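Sgbp-b (Bacteroides uniformis, PDB 7K44) probably binds xyloglucan at the surface of a human gut bacterium, as a surface glycan-binding protein of a xyloglucan utilization locus. Local coordinates at residues 62-67 / 117-122. Sequence-based numbering, arbitrary orientation.
Sequences VYFTTA and TPFRRT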
# COMPACT_ATOMS: atom_id res chain seq x y z
N VAL A 62 -0.41 -38.41 10.96
CA VAL A 62 -0.49 -37.27 10.06
C VAL A 62 -1.44 -37.68 8.94
O VAL A 62 -1.28 -38.76 8.36
CB VAL A 62 0.89 -36.90 9.49
CG1 VAL A 62 0.78 -35.74 8.50
CG2 VAL A 62 1.84 -36.54 10.62
N TYR A 63 -2.44 -36.86 8.66
CA TYR A 63 -3.40 -37.27 7.64
C TYR A 63 -4.11 -36.07 7.05
O TYR A 63 -4.24 -35.02 7.69
CB TYR A 63 -4.42 -38.28 8.19
CG TYR A 63 -5.28 -37.78 9.33
CD1 TYR A 63 -4.84 -37.84 10.64
CD2 TYR A 63 -6.55 -37.25 9.09
CE1 TYR A 63 -5.62 -37.39 11.69
CE2 TYR A 63 -7.34 -36.80 10.13
CZ TYR A 63 -6.88 -36.86 11.43
OH TYR A 63 -7.66 -36.41 12.47
N PHE A 64 -4.57 -36.23 5.81
CA PHE A 64 -5.50 -35.31 5.17
C PHE A 64 -6.92 -35.78 5.45
O PHE A 64 -7.20 -36.98 5.48
CB PHE A 64 -5.27 -35.29 3.66
CG PHE A 64 -3.91 -34.78 3.25
CD1 PHE A 64 -2.82 -35.64 3.18
CD2 PHE A 64 -3.72 -33.45 2.91
CE1 PHE A 64 -1.56 -35.17 2.78
CE2 PHE A 64 -2.47 -32.97 2.51
CZ PHE A 64 -1.39 -33.85 2.45
N THR A 65 -7.81 -34.81 5.65
CA THR A 65 -9.21 -35.09 5.95
C THR A 65 -10.10 -34.18 5.12
O THR A 65 -9.73 -33.05 4.79
CB THR A 65 -9.52 -34.92 7.45
OG1 THR A 65 -10.88 -35.33 7.71
CG2 THR A 65 -9.36 -33.48 7.90
N THR A 66 -11.29 -34.68 4.77
CA THR A 66 -12.27 -33.81 4.13
C THR A 66 -12.88 -32.82 5.11
O THR A 66 -13.43 -31.80 4.68
CB THR A 66 -13.37 -34.64 3.48
OG1 THR A 66 -13.82 -35.63 4.41
CG2 THR A 66 -12.86 -35.31 2.22
N ALA A 67 -12.80 -33.08 6.41
CA ALA A 67 -13.33 -32.18 7.41
C ALA A 67 -12.61 -30.83 7.38
O ALA A 67 -11.41 -30.75 7.12
CB ALA A 67 -13.19 -32.78 8.81
N THR A 117 -4.75 -27.50 9.59
CA THR A 117 -4.64 -26.32 8.76
C THR A 117 -5.42 -26.58 7.49
O THR A 117 -5.53 -27.74 7.07
CB THR A 117 -3.16 -26.02 8.43
OG1 THR A 117 -3.05 -24.74 7.78
CG2 THR A 117 -2.55 -27.09 7.52
N PRO A 118 -5.99 -25.56 6.86
CA PRO A 118 -6.65 -25.77 5.57
C PRO A 118 -5.67 -26.31 4.54
O PRO A 118 -4.48 -26.01 4.58
CB PRO A 118 -7.13 -24.36 5.18
CG PRO A 118 -7.17 -23.61 6.45
CD PRO A 118 -6.06 -24.15 7.29
N PHE A 119 -6.18 -27.13 3.63
CA PHE A 119 -5.39 -27.67 2.54
C PHE A 119 -6.20 -27.65 1.25
O PHE A 119 -7.39 -27.98 1.26
CB PHE A 119 -4.92 -29.13 2.80
CG PHE A 119 -4.18 -29.72 1.64
CD1 PHE A 119 -2.85 -29.37 1.41
CD2 PHE A 119 -4.81 -30.55 0.74
CE1 PHE A 119 -2.18 -29.87 0.32
CE2 PHE A 119 -4.14 -31.06 -0.36
CZ PHE A 119 -2.82 -30.72 -0.56
N ARG A 120 -5.54 -27.28 0.15
CA ARG A 120 -6.06 -27.53 -1.18
C ARG A 120 -4.90 -27.84 -2.12
O ARG A 120 -3.77 -27.37 -1.91
CB ARG A 120 -6.94 -26.39 -1.71
CG ARG A 120 -6.36 -25.02 -1.52
CD ARG A 120 -7.22 -23.95 -2.19
NE ARG A 120 -7.26 -24.10 -3.64
CZ ARG A 120 -8.38 -24.07 -4.36
NH1 ARG A 120 -9.55 -23.89 -3.77
NH2 ARG A 120 -8.31 -24.22 -5.68
N ARG A 121 -5.18 -28.65 -3.14
CA ARG A 121 -4.14 -29.15 -4.02
C ARG A 121 -3.67 -28.15 -5.06
O ARG A 121 -2.57 -28.30 -5.59
CB ARG A 121 -4.62 -30.38 -4.80
CG ARG A 121 -4.58 -31.68 -4.06
CD ARG A 121 -4.71 -32.84 -5.05
NE ARG A 121 -5.43 -32.46 -6.26
CZ ARG A 121 -4.86 -32.24 -7.44
NH1 ARG A 121 -3.54 -32.35 -7.58
NH2 ARG A 121 -5.60 -31.89 -8.49
N THR A 122 -4.48 -27.14 -5.37
CA THR A 122 -4.15 -26.20 -6.43
C THR A 122 -4.09 -24.79 -5.86
O THR A 122 -4.75 -24.48 -4.87
CB THR A 122 -5.19 -26.25 -7.55
OG1 THR A 122 -6.49 -26.08 -6.99
CG2 THR A 122 -5.12 -27.60 -8.26
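An edge-to-face aromatic pair, Phe64 with Phe119, lies in the buried core of the N-terminal beta-sandwich domain, far from the bound calcium ion. Strands 59-65 and 114-120 belong to one antiparallel sheet but are not neighbours in it: strand 103-110 runs between them, and the two side chains meet over it, with Phe64 CA 8.1 Å from Phe119 CA. Phe64 presents its CD2-CE2 edge to one face of Phe119. CE2 sits over the centre of that ring, 3.5 Å above its plane and 3.8 Å from Phe119 CG, while Phe64 CD2 approaches Phe119 CD2. The ring planes meet at 66° with centroids 4.8 Å apart. With CG opposite the carbonyl carbon (chi1 -63°), Phe64 sends its edge across strand 103-110, while Phe119, with CG anti to N (chi1 176°), turns a face to receive it. Leu106 of the intervening strand, Val80 and Leu100 also touch Phe64. Beyond the pair, Thr65 OG1 closes an ST turn by accepting from Ala67 N. With no hydrogen bond across the segments, the contact rests on dispersion and on the weakly positive ring hydrogens along the CD2-CE2 edge of Phe64 pointing at the pi cloud of Phe119, linking non-adjacent strands through the core.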